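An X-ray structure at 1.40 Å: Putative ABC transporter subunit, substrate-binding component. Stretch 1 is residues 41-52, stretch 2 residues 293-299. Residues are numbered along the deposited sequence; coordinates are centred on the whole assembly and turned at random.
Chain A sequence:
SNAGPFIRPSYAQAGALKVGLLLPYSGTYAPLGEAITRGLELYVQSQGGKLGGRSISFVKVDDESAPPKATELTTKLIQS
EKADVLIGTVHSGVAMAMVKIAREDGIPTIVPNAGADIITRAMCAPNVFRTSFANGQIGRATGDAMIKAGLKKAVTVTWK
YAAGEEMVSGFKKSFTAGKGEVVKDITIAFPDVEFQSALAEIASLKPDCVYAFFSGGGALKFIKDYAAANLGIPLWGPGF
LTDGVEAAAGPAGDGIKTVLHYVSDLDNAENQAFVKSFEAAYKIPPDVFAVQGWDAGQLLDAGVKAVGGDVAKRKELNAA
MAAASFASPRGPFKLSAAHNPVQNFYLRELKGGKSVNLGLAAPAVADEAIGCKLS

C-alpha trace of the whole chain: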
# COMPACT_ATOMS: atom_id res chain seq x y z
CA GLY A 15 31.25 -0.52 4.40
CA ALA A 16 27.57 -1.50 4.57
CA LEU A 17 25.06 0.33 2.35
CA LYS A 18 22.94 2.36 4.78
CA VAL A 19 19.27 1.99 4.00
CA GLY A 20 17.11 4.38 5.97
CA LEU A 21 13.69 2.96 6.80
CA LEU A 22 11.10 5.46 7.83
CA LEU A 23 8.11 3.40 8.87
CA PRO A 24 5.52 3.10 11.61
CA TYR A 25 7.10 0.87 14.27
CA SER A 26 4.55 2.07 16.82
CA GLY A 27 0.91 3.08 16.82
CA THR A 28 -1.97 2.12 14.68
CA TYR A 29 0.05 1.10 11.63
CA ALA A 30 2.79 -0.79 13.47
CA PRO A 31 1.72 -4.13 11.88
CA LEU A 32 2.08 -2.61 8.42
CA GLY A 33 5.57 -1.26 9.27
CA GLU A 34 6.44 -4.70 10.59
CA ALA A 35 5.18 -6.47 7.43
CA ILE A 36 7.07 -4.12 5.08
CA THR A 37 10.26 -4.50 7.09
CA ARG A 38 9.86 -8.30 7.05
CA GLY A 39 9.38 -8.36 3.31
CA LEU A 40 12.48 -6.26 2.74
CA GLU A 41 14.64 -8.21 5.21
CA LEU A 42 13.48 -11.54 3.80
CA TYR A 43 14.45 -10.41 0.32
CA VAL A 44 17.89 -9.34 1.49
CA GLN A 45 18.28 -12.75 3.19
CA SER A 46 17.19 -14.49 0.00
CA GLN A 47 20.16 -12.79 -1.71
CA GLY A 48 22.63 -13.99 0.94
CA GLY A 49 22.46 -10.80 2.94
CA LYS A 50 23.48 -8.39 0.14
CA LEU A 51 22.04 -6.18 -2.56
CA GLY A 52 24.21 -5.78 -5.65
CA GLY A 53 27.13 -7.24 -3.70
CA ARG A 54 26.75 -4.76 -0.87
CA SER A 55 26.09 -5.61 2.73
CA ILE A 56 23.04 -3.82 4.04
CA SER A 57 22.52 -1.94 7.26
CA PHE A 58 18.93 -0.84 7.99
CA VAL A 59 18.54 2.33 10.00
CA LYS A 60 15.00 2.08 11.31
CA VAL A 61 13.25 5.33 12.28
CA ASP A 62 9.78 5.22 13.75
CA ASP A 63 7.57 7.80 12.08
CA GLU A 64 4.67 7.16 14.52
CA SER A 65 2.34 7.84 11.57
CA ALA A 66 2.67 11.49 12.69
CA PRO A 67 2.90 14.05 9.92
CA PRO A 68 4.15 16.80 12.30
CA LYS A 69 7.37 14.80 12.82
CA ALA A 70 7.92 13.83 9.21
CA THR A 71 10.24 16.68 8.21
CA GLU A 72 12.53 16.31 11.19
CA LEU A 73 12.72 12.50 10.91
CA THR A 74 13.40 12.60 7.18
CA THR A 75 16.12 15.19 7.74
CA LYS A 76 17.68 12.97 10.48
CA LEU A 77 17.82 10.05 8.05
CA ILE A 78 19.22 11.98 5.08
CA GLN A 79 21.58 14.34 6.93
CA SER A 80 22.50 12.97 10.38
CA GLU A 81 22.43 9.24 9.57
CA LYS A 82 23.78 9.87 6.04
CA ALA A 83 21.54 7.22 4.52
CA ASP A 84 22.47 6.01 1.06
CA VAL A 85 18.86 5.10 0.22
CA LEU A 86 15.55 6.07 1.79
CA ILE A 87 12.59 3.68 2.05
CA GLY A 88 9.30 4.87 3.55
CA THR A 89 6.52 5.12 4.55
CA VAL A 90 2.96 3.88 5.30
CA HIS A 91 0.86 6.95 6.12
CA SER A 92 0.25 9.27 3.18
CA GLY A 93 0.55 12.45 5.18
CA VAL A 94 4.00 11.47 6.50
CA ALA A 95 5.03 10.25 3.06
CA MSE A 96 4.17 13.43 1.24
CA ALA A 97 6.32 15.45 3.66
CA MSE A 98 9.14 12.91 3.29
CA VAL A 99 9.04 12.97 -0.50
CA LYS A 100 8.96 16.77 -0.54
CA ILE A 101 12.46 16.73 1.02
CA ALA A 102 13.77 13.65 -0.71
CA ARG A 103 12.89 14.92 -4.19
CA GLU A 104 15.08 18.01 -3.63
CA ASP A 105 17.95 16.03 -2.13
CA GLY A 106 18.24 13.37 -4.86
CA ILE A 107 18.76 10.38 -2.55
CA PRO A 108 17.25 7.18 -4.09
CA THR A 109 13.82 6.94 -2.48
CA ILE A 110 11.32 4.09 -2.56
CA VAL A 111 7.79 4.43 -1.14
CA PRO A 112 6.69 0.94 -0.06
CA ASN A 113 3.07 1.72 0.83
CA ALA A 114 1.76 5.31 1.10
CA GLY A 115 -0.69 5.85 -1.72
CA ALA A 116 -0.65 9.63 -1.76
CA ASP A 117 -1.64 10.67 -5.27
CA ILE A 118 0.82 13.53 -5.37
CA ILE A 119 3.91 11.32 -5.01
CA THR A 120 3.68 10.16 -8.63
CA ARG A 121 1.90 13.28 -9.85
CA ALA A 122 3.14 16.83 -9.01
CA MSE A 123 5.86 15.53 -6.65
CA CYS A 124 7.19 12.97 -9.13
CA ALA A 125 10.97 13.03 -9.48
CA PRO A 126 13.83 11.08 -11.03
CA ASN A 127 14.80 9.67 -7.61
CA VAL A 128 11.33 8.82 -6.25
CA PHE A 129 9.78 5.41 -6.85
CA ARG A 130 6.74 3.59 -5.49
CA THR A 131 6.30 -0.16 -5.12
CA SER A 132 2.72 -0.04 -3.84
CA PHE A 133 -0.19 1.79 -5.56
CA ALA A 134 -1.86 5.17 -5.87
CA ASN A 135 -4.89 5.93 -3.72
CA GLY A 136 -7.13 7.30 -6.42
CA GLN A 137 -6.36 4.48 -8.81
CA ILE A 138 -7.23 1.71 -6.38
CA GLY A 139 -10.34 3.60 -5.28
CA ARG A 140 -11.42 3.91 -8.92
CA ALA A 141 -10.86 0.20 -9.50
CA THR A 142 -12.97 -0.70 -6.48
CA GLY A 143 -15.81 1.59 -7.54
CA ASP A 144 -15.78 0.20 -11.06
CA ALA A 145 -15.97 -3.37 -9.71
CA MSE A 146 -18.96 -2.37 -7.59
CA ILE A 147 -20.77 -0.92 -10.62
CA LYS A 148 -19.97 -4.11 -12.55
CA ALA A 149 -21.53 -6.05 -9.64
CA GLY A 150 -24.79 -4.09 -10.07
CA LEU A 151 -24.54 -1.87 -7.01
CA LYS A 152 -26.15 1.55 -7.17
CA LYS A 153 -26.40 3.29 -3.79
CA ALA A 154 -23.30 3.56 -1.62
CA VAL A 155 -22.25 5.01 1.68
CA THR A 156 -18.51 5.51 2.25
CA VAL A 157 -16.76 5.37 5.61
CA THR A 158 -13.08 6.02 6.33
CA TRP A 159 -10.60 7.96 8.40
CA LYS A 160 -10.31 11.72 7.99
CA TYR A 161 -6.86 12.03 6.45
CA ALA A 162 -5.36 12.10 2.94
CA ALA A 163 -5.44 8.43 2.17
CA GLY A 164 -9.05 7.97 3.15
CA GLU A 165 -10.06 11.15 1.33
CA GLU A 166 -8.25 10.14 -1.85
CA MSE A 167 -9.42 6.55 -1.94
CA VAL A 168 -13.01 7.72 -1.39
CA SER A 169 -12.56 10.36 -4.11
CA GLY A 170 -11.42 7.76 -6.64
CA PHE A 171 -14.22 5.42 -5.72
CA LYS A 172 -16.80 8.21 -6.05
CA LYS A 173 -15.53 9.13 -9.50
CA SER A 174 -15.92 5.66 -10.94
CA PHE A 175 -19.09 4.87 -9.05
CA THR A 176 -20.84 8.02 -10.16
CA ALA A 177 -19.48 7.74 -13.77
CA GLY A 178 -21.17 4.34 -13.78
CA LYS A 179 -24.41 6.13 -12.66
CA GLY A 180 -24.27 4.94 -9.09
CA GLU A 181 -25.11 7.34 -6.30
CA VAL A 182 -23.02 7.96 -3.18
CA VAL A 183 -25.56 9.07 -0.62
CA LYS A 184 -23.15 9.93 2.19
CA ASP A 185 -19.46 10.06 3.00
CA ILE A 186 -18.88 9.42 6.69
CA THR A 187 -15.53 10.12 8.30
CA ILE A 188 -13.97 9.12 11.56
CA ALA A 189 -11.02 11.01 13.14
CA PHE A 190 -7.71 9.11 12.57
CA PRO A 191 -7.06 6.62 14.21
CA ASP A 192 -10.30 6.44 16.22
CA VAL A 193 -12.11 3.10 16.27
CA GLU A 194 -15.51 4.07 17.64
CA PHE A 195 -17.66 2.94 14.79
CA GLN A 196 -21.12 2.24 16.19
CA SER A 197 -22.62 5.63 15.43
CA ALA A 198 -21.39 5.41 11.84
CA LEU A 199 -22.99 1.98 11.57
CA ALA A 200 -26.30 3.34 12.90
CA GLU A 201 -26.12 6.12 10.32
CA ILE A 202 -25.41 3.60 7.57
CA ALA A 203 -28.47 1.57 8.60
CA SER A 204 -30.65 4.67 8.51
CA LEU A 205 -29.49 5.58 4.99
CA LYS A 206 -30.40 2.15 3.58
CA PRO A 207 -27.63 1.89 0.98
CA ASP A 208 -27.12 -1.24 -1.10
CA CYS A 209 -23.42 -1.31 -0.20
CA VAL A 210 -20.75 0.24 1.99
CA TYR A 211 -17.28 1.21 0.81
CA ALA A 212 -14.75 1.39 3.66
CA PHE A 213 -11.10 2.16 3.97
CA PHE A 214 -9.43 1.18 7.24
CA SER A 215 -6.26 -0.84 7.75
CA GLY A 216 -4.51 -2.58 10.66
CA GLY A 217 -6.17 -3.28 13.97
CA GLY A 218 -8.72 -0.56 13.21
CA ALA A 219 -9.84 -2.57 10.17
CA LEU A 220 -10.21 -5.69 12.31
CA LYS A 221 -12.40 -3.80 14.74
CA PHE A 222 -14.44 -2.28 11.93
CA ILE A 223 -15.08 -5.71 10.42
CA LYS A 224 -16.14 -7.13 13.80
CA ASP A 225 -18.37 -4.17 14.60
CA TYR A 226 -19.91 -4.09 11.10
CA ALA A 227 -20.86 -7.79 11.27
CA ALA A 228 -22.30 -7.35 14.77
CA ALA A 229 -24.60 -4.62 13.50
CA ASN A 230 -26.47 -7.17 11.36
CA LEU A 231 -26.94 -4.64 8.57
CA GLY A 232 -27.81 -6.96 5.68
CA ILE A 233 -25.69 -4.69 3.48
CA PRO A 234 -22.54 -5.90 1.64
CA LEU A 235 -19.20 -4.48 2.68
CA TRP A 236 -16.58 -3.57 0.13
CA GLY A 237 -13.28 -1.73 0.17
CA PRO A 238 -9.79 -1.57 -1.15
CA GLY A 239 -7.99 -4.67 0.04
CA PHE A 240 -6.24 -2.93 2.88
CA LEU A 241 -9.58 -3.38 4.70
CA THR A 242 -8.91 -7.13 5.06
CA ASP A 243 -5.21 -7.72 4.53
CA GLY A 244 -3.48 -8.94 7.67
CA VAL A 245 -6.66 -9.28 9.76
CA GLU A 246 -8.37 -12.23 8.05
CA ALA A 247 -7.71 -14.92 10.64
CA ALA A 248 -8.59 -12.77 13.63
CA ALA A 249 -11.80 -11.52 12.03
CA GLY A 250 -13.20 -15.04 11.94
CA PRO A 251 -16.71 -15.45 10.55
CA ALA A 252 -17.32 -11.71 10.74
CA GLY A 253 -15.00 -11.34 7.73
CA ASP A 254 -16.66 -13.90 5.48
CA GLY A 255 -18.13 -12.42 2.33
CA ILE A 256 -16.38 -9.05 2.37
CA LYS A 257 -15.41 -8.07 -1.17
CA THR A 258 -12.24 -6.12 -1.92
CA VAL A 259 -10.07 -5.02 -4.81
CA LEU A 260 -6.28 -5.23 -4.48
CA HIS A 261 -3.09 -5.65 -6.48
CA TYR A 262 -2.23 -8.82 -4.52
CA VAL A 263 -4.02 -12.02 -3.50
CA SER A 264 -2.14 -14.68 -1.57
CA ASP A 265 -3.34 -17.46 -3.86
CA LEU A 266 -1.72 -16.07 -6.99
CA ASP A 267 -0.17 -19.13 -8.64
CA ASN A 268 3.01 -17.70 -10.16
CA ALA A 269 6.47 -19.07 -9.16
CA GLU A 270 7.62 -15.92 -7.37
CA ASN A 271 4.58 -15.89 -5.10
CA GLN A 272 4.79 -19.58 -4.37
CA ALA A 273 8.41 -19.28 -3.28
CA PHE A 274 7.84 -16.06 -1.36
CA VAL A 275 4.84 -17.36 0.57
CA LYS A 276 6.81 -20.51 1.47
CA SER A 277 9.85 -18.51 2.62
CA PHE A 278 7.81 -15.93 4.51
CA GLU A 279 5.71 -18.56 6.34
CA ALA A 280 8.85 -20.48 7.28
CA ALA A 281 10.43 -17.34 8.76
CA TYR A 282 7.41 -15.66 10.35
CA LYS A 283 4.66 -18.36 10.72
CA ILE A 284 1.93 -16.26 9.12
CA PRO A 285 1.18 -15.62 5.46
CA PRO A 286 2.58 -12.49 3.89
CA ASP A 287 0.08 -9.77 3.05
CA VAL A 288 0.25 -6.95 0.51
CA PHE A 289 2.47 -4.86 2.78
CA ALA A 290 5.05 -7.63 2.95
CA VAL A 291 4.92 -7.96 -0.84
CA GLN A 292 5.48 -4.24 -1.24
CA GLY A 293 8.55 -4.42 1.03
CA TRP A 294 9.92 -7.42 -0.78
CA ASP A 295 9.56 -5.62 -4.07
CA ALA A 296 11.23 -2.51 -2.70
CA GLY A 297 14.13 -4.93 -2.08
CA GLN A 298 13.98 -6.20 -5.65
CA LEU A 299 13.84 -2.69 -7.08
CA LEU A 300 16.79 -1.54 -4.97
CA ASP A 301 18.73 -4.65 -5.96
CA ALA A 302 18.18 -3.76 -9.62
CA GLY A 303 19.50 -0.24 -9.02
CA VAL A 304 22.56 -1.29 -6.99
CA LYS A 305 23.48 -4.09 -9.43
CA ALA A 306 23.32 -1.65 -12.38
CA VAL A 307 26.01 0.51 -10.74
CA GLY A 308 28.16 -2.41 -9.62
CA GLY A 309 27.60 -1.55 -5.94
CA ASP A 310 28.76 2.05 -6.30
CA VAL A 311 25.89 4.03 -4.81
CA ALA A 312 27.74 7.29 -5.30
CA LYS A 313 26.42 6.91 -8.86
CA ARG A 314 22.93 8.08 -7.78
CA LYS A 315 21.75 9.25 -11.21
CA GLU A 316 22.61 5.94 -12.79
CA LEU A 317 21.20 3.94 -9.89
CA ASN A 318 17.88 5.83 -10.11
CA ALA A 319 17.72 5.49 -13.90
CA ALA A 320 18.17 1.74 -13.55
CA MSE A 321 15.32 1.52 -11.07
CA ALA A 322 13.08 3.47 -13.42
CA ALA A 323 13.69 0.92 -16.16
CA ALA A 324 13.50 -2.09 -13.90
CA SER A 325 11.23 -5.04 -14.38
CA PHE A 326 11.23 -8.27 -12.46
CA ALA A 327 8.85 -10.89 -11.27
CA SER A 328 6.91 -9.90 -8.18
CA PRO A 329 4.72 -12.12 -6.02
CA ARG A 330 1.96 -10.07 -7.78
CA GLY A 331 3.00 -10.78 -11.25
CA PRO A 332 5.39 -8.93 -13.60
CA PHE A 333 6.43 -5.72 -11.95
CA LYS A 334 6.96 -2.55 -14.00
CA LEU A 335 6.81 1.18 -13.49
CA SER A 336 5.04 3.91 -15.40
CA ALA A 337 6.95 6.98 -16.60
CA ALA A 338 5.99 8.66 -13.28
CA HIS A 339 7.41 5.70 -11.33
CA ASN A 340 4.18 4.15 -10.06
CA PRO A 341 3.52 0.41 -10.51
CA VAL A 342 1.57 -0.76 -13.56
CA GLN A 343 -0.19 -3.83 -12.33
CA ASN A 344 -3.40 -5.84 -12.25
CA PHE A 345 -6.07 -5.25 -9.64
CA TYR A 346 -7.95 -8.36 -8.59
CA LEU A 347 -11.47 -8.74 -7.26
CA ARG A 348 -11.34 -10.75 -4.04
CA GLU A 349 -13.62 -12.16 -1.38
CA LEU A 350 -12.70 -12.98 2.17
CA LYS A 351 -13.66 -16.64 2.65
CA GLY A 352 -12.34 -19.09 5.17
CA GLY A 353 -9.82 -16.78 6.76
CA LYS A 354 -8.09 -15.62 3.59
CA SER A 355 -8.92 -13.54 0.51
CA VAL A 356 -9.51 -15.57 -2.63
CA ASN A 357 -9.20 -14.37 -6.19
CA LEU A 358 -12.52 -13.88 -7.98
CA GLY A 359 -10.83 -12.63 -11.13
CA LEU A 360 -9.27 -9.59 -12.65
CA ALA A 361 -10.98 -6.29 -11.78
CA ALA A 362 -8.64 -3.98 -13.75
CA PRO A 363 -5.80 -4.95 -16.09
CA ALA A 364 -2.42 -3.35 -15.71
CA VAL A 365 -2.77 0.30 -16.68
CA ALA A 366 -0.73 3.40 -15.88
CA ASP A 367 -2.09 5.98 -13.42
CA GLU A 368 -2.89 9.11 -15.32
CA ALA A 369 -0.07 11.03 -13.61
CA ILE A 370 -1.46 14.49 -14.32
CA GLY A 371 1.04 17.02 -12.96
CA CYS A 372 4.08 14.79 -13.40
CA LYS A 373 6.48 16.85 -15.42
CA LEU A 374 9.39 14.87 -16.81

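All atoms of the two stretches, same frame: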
# COMPACT_ATOMS: atom_id res chain seq x y z
N GLU A 41 13.58 -7.42 4.60
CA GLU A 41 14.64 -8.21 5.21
C GLU A 41 14.68 -9.62 4.63
O GLU A 41 15.75 -10.20 4.46
CB GLU A 41 14.45 -8.26 6.73
CG GLU A 41 14.73 -6.90 7.35
CD GLU A 41 14.50 -6.83 8.86
OE1 GLU A 41 13.62 -7.53 9.40
OE2 GLU A 41 15.21 -6.03 9.51
N LEU A 42 13.51 -10.20 4.39
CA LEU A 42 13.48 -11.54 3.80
C LEU A 42 14.11 -11.51 2.42
O LEU A 42 14.84 -12.45 2.02
CB LEU A 42 12.02 -12.06 3.74
CG LEU A 42 11.88 -13.56 3.48
CD1 LEU A 42 12.38 -14.39 4.69
CD2 LEU A 42 10.42 -13.89 3.08
N TYR A 43 13.81 -10.49 1.65
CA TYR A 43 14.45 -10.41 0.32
C TYR A 43 15.95 -10.32 0.44
O TYR A 43 16.67 -11.01 -0.28
CB TYR A 43 13.95 -9.22 -0.50
CG TYR A 43 14.60 -9.22 -1.84
CD1 TYR A 43 14.27 -10.17 -2.77
CD2 TYR A 43 15.63 -8.34 -2.13
CE1 TYR A 43 14.93 -10.24 -3.99
CE2 TYR A 43 16.30 -8.40 -3.34
CZ TYR A 43 15.93 -9.34 -4.28
OH TYR A 43 16.56 -9.41 -5.49
N VAL A 44 16.43 -9.45 1.32
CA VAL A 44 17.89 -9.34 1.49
C VAL A 44 18.46 -10.70 1.90
O VAL A 44 19.50 -11.10 1.38
CB VAL A 44 18.24 -8.26 2.51
CG1 VAL A 44 19.71 -8.33 2.92
CG2 VAL A 44 17.89 -6.84 1.93
N GLN A 45 17.81 -11.41 2.80
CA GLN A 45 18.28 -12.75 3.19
C GLN A 45 18.27 -13.71 2.02
O GLN A 45 19.21 -14.51 1.88
CB GLN A 45 17.41 -13.26 4.32
CG GLN A 45 17.72 -14.68 4.81
CD GLN A 45 16.85 -15.06 6.02
OE1 GLN A 45 15.63 -15.26 5.92
NE2 GLN A 45 17.48 -15.13 7.19
N SER A 46 17.27 -13.61 1.15
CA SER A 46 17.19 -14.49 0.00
C SER A 46 18.37 -14.29 -0.93
O SER A 46 18.71 -15.20 -1.68
CB SER A 46 15.87 -14.31 -0.76
OG SER A 46 15.88 -13.18 -1.63
N GLN A 47 18.96 -13.09 -0.90
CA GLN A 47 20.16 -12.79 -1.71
C GLN A 47 21.45 -12.90 -0.90
O GLN A 47 22.46 -12.28 -1.26
CB GLN A 47 20.03 -11.37 -2.28
CG GLN A 47 18.74 -11.14 -3.08
CD GLN A 47 18.64 -12.06 -4.28
OE1 GLN A 47 19.51 -12.05 -5.16
NE2 GLN A 47 17.58 -12.86 -4.34
N GLY A 48 21.41 -13.67 0.19
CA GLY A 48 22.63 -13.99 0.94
C GLY A 48 23.08 -12.83 1.81
O GLY A 48 24.24 -12.71 2.22
N GLY A 49 22.16 -11.91 2.06
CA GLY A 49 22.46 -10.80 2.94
C GLY A 49 23.01 -9.56 2.23
O GLY A 49 23.40 -8.61 2.90
N LYS A 50 23.01 -9.55 0.90
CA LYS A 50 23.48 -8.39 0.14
C LYS A 50 22.50 -7.90 -0.91
O LYS A 50 21.63 -8.65 -1.35
CB LYS A 50 24.75 -8.77 -0.62
CG LYS A 50 25.62 -9.78 0.04
CD LYS A 50 26.30 -9.26 1.27
CE LYS A 50 27.73 -9.79 1.28
NZ LYS A 50 28.46 -9.48 2.55
N LEU A 51 22.67 -6.65 -1.33
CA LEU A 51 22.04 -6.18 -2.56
C LEU A 51 23.13 -5.68 -3.47
O LEU A 51 23.95 -4.88 -3.06
CB LEU A 51 21.02 -5.08 -2.28
CG LEU A 51 19.87 -5.53 -1.37
CD1 LEU A 51 18.94 -4.35 -1.05
CD2 LEU A 51 19.07 -6.70 -1.96
N GLY A 52 23.16 -6.17 -4.71
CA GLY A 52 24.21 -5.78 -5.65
C GLY A 52 25.60 -5.89 -5.06
O GLY A 52 26.45 -5.02 -5.28
N GLY A 293 7.20 -4.49 0.48
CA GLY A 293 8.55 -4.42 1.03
C GLY A 293 9.51 -5.31 0.29
O GLY A 293 10.65 -4.91 -0.01
N TRP A 294 9.11 -6.52 0.02
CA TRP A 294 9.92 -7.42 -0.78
C TRP A 294 10.28 -6.81 -2.12
O TRP A 294 11.45 -6.87 -2.58
CB TRP A 294 9.11 -8.70 -0.97
CG TRP A 294 9.70 -9.77 -1.87
CD1 TRP A 294 9.45 -9.92 -3.20
CD2 TRP A 294 10.49 -10.90 -1.48
NE1 TRP A 294 10.06 -11.04 -3.66
CE2 TRP A 294 10.71 -11.68 -2.64
CE3 TRP A 294 11.06 -11.32 -0.28
CZ2 TRP A 294 11.48 -12.85 -2.64
CZ3 TRP A 294 11.79 -12.51 -0.27
CH2 TRP A 294 11.99 -13.26 -1.44
N ASP A 295 9.31 -6.21 -2.78
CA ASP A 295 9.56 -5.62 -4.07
C ASP A 295 10.36 -4.35 -4.01
O ASP A 295 11.06 -4.01 -4.99
CB ASP A 295 8.26 -5.40 -4.84
CG ASP A 295 7.63 -6.71 -5.32
OD1 ASP A 295 8.38 -7.70 -5.55
OD2 ASP A 295 6.39 -6.76 -5.51
N ALA A 296 10.29 -3.62 -2.92
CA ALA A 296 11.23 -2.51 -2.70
C ALA A 296 12.63 -3.08 -2.68
O ALA A 296 13.54 -2.47 -3.27
CB ALA A 296 10.91 -1.78 -1.41
N GLY A 297 12.83 -4.24 -2.06
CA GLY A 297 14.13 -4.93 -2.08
C GLY A 297 14.52 -5.31 -3.48
O GLY A 297 15.67 -5.04 -3.88
N GLN A 298 13.62 -5.88 -4.27
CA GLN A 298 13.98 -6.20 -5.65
C GLN A 298 14.32 -4.98 -6.49
O GLN A 298 15.25 -5.00 -7.35
CB GLN A 298 12.85 -6.97 -6.33
CG GLN A 298 12.43 -8.24 -5.64
CD GLN A 298 11.82 -9.21 -6.64
OE1 GLN A 298 12.53 -9.90 -7.38
NE2 GLN A 298 10.51 -9.30 -6.65
N LEU A 299 13.59 -3.89 -6.31
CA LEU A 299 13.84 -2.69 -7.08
C LEU A 299 15.20 -2.10 -6.69
O LEU A 299 15.99 -1.69 -7.58
CB LEU A 299 12.71 -1.69 -6.81
CG LEU A 299 12.76 -0.42 -7.64
CD1 LEU A 299 12.65 -0.72 -9.14
CD2 LEU A 299 11.69 0.58 -7.19
O HOH W 1 14.93 -9.53 -8.46

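No direct hydrogen bond joins these two stretches. The contact is built mainly around two aromatic side chains, Tyr43 and Trp294. Tyr43 also meets Gly297 and Gln298.

Both stretches approach each other as helices, 41-46 and 293-299. Their axes come within 8.2 Å, and their N-to-C directions differ by 45°. The CA atoms of Tyr43 and Trp294 lie 5.5 Å apart. The contact is compact, burying 325 Å² summed over both sides.

Tyr43 points toward the second helix with a t rotamer at chi1. Its ring edge is directed at the face of Trp294. The Tyr43 ring and the six-membered ring of Trp294 have centroids 5.2 Å apart and planes at 82°. This edge-to-face arrangement sets the slightly positive ring hydrogens of the tyrosine against the electron-rich face of the indole. Tyr43 CB sits over the same six-membered ring, 3.6 Å from Trp294 CE3, and makes a CH-pi contact.

Trp294 leaves its helix sideways, but the end of its side chain comes nearer to the first helix. Its CZ3 reaches the backbone there, 3.4 Å from Tyr43 N. Leu42 CD2 adds an apolar contact 3.9 Å from Trp294 CZ3. The indole NE1 is hydrogen-bonded elsewhere in the structure.

One turn further along, Gly297 makes room for the tyrosine. A CB at this position would point toward the first stretch and lie 2.8 Å from Tyr43 CD2, a clash. Without one, Tyr43 CE2 comes to 3.5 Å from Gly297 O. Leu51 CD2 packs more loosely, 4.2 Å from Gly297 O.

Gln298 covers one face of the Tyr43 ring. Its CG makes a CH-pi contact, 3.6 Å from Tyr43 CE1 at the nearest. The amide end is held within its own helix, where Gln298 NE2 donates to Asp295 OD1 at 2.9 Å. A water links the polar ends across the contact. It donates to Gln298 OE1 at 2.7 Å from its O atom, and weakly to Tyr43 OH at 3.4 Å.

The first helix then ends close to the contact. Ser46 OG donates to Tyr43 O at 2.7 Å, so the serine hydroxyl turns back to its own backbone. The same OG lies 3.9 Å from Trp294 CH2. Gln47 is the first residue to leave helical angles and opens a type I' turn that runs to Lys50. Gly48 and Gly49 adopt the positive phi values of this turn. Beyond it, the chain brings Leu51 back toward the second helix.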